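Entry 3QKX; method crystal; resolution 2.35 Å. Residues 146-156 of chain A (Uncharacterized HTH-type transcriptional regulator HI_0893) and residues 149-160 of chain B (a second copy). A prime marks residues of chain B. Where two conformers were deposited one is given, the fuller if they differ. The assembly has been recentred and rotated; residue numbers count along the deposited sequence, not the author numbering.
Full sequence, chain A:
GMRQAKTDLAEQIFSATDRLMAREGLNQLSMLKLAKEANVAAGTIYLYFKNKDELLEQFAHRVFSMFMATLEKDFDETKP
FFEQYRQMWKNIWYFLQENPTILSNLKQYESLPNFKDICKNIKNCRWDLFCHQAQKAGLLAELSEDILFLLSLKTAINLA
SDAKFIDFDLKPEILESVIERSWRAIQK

Chain A (146-156) DILFLLSLKTA
Chain B 149-160: FLLSLKTAINLA

Each stretch contains a helix broken near Ser152 and resumed after it, and the two copies meet with opposed polarity: helix 146-151 of chain A and helix 154-159 of chain B approach to 9.7 Å between axes, their N-to-C directions 141° apart. The register pairs Leu150 with Asn158′ (CA to CA 6.1 Å), Leu151 with Thr155′ (6.2 Å) and Thr155 with Leu151′ (6.7 Å).

In chain A, Asp146 (chi1 p) lies outside the contact. Ile147 (m, t) sets CG1 3.9 Å from CD2 of Leu159′ (m, t), a purely apolar contact between branched chains. Leu150 (m, t; phi/psi -70/-19) points toward chain B, and its CD1 also lies 3.9 Å from Leu159′ CD2. Its carbonyl supplies the one hydrogen bond across the stretches: Asn158′ ND2 donates to Leu150 O at 3.3 Å, with an N-H...O angle of 150°. The break leaves this carbonyl without a backbone partner within the stretch, and the short amide of Asn158′ (chi1 m, chi2 -16°) reaches it from a facing helix.

Leu151 (m, t) starts sideways, but its end comes nearer, placing CD2 3.8 Å from Thr155′ CG2. Ser152, at phi/psi -133/-88, departs from helical geometry and turns away; its p rotamer lets OG donate to Leu148 O at 2.6 Å, satisfying a buried hydroxyl locally. Lys154 N bonds Phe149 O at 3.0 Å, bridging the break, while the Lys154 side chain (t, p, t, t) packs its aliphatic CG 3.4 Å from Asn158′ ND2.

Thr155 (p) serves two chemistries: OG1 donates to Ser152 O at 2.6 Å, while CG2 meets Leu150′ CD2 at 3.8 Å and Leu151′ CD2 at 4.0 Å. Thr155′ (p) repeats the bond, OG1 to Ser152′ O at 2.8 Å, leaving its methyl for Leu151. Ala156 points away.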

# COMPACT_ATOMS: atom_id res chain seq x y z
N ASP A 146 -1.27 -1.54 15.47
CA ASP A 146 -1.07 -1.16 14.06
C ASP A 146 0.36 -1.37 13.59
O ASP A 146 0.56 -1.87 12.50
CB ASP A 146 -1.58 0.26 13.71
CG ASP A 146 -1.04 1.34 14.61
OD1 ASP A 146 0.01 1.13 15.25
OD2 ASP A 146 -1.67 2.42 14.67
N ILE A 147 1.34 -1.06 14.44
CA ILE A 147 2.74 -1.31 14.13
C ILE A 147 2.97 -2.79 13.92
O ILE A 147 3.56 -3.21 12.92
CB ILE A 147 3.69 -0.78 15.23
CG1 ILE A 147 3.77 0.74 15.19
CG2 ILE A 147 5.05 -1.32 15.04
CD1 ILE A 147 4.38 1.36 16.43
N LEU A 148 2.45 -3.60 14.83
CA LEU A 148 2.57 -5.04 14.69
C LEU A 148 1.98 -5.52 13.36
O LEU A 148 2.61 -6.30 12.64
CB LEU A 148 1.89 -5.75 15.86
CG LEU A 148 2.54 -5.59 17.24
CD1 LEU A 148 1.61 -6.22 18.27
CD2 LEU A 148 3.92 -6.25 17.26
N PHE A 149 0.80 -5.03 13.03
CA PHE A 149 0.19 -5.35 11.74
C PHE A 149 1.10 -4.97 10.58
O PHE A 149 1.34 -5.79 9.71
CB PHE A 149 -1.14 -4.67 11.58
CG PHE A 149 -1.83 -4.98 10.27
CD1 PHE A 149 -2.60 -6.11 10.13
CD2 PHE A 149 -1.72 -4.11 9.19
CE1 PHE A 149 -3.24 -6.40 8.92
CE2 PHE A 149 -2.38 -4.39 7.98
CZ PHE A 149 -3.14 -5.53 7.86
N LEU A 150 1.64 -3.76 10.60
CA LEU A 150 2.41 -3.23 9.49
C LEU A 150 3.78 -3.92 9.34
O LEU A 150 4.37 -3.85 8.26
CB LEU A 150 2.56 -1.70 9.60
CG LEU A 150 1.24 -0.90 9.42
CD1 LEU A 150 1.44 0.60 9.79
CD2 LEU A 150 0.55 -1.02 7.99
N LEU A 151 4.24 -4.58 10.40
CA LEU A 151 5.43 -5.45 10.37
C LEU A 151 5.15 -6.89 9.95
O LEU A 151 6.09 -7.63 9.67
CB LEU A 151 6.13 -5.48 11.74
CG LEU A 151 6.84 -4.24 12.25
CD1 LEU A 151 7.40 -4.49 13.65
CD2 LEU A 151 7.97 -3.80 11.33
N SER A 152 3.88 -7.31 9.92
CA SER A 152 3.56 -8.75 9.81
C SER A 152 2.46 -9.05 8.74
O SER A 152 2.77 -9.26 7.55
CB SER A 152 3.20 -9.31 11.17
OG SER A 152 2.07 -8.65 11.72
N LEU A 153 1.19 -9.01 9.14
CA LEU A 153 0.11 -9.35 8.21
C LEU A 153 0.12 -8.47 6.98
O LEU A 153 -0.31 -8.89 5.92
CB LEU A 153 -1.27 -9.22 8.84
CG LEU A 153 -1.91 -10.47 9.37
CD1 LEU A 153 -3.38 -10.17 9.70
CD2 LEU A 153 -1.78 -11.57 8.35
N LYS A 154 0.61 -7.24 7.13
CA LYS A 154 0.72 -6.32 6.01
C LYS A 154 1.39 -6.94 4.81
O LYS A 154 1.03 -6.60 3.71
CB LYS A 154 1.44 -5.05 6.42
CG LYS A 154 1.52 -3.95 5.37
CD LYS A 154 0.17 -3.53 4.86
CE LYS A 154 0.28 -2.25 4.03
NZ LYS A 154 -1.03 -1.85 3.43
N THR A 155 2.35 -7.86 5.02
CA THR A 155 3.06 -8.53 3.92
C THR A 155 2.10 -9.25 2.96
O THR A 155 2.26 -9.20 1.75
CB THR A 155 4.10 -9.55 4.43
OG1 THR A 155 3.49 -10.43 5.40
CG2 THR A 155 5.32 -8.83 5.05
N ALA A 156 1.06 -9.86 3.52
CA ALA A 156 0.05 -10.55 2.72
C ALA A 156 -0.55 -9.61 1.70
O ALA A 156 -0.63 -9.95 0.51
CB ALA A 156 -0.99 -11.12 3.58
N PHE B 149 12.84 -7.14 -0.06
CA PHE B 149 12.49 -5.74 0.09
C PHE B 149 11.17 -5.59 0.83
O PHE B 149 11.03 -4.76 1.73
CB PHE B 149 12.39 -5.02 -1.26
CG PHE B 149 12.03 -3.54 -1.13
CD1 PHE B 149 10.73 -3.14 -1.10
CD2 PHE B 149 13.02 -2.59 -1.01
CE1 PHE B 149 10.41 -1.82 -0.93
CE2 PHE B 149 12.73 -1.29 -0.88
CZ PHE B 149 11.40 -0.89 -0.82
N LEU B 150 10.19 -6.39 0.41
CA LEU B 150 8.84 -6.36 0.94
C LEU B 150 8.76 -6.73 2.43
O LEU B 150 7.86 -6.25 3.15
CB LEU B 150 7.96 -7.31 0.11
CG LEU B 150 6.53 -7.58 0.59
CD1 LEU B 150 5.58 -7.74 -0.59
CD2 LEU B 150 6.50 -8.83 1.43
N LEU B 151 9.64 -7.64 2.86
CA LEU B 151 9.70 -8.07 4.26
C LEU B 151 10.43 -7.02 5.12
O LEU B 151 10.22 -6.97 6.33
CB LEU B 151 10.42 -9.41 4.37
CG LEU B 151 9.66 -10.69 4.05
CD1 LEU B 151 10.61 -11.84 3.86
CD2 LEU B 151 8.68 -11.01 5.15
N SER B 152 11.26 -6.18 4.49
CA SER B 152 12.21 -5.32 5.22
C SER B 152 11.99 -3.83 4.93
O SER B 152 11.22 -3.18 5.63
CB SER B 152 13.62 -5.78 4.93
OG SER B 152 13.99 -5.49 3.60
N LEU B 153 12.67 -3.27 3.93
CA LEU B 153 12.62 -1.80 3.70
C LEU B 153 11.22 -1.30 3.49
O LEU B 153 10.90 -0.16 3.87
CB LEU B 153 13.48 -1.36 2.50
CG LEU B 153 14.98 -1.15 2.66
CD1 LEU B 153 15.63 -0.68 1.33
CD2 LEU B 153 15.27 -0.21 3.83
N LYS B 154 10.35 -2.14 2.93
CA LYS B 154 8.95 -1.76 2.69
C LYS B 154 8.26 -1.32 3.96
O LYS B 154 7.31 -0.54 3.91
CB LYS B 154 8.20 -2.93 2.05
CG LYS B 154 6.69 -2.73 1.76
CD LYS B 154 6.42 -1.54 0.84
CE LYS B 154 5.07 -1.69 0.12
NZ LYS B 154 4.89 -0.64 -0.90
N THR B 155 8.69 -1.83 5.12
CA THR B 155 8.04 -1.43 6.37
C THR B 155 8.10 0.10 6.60
O THR B 155 7.20 0.64 7.20
CB THR B 155 8.58 -2.16 7.63
OG1 THR B 155 9.98 -1.91 7.76
CG2 THR B 155 8.30 -3.69 7.54
N ALA B 156 9.18 0.74 6.15
CA ALA B 156 9.33 2.20 6.16
C ALA B 156 8.21 2.92 5.39
O ALA B 156 7.64 3.90 5.88
CB ALA B 156 10.64 2.56 5.58
N ILE B 157 7.90 2.43 4.19
CA ILE B 157 6.76 2.95 3.44
C ILE B 157 5.48 2.59 4.17
O ILE B 157 4.61 3.42 4.30
CB ILE B 157 6.72 2.44 1.99
CG1 ILE B 157 7.93 2.95 1.21
CG2 ILE B 157 5.42 2.87 1.27
CD1 ILE B 157 8.49 1.89 0.25
N ASN B 158 5.39 1.37 4.69
CA ASN B 158 4.16 0.96 5.35
C ASN B 158 3.84 1.88 6.51
O ASN B 158 2.69 2.28 6.69
CB ASN B 158 4.24 -0.50 5.89
CG ASN B 158 4.30 -1.57 4.78
OD1 ASN B 158 4.00 -1.30 3.62
ND2 ASN B 158 4.69 -2.82 5.17
N LEU B 159 4.87 2.21 7.31
CA LEU B 159 4.69 2.95 8.54
C LEU B 159 4.62 4.47 8.32
O LEU B 159 4.14 5.17 9.18
CB LEU B 159 5.83 2.63 9.52
CG LEU B 159 5.68 1.29 10.24
CD1 LEU B 159 7.06 0.66 10.59
CD2 LEU B 159 4.81 1.48 11.50
N ALA B 160 5.11 4.97 7.19
CA ALA B 160 5.19 6.41 6.96
C ALA B 160 3.79 7.11 7.00
O ALA B 160 2.88 6.85 6.18
CB ALA B 160 5.90 6.69 5.66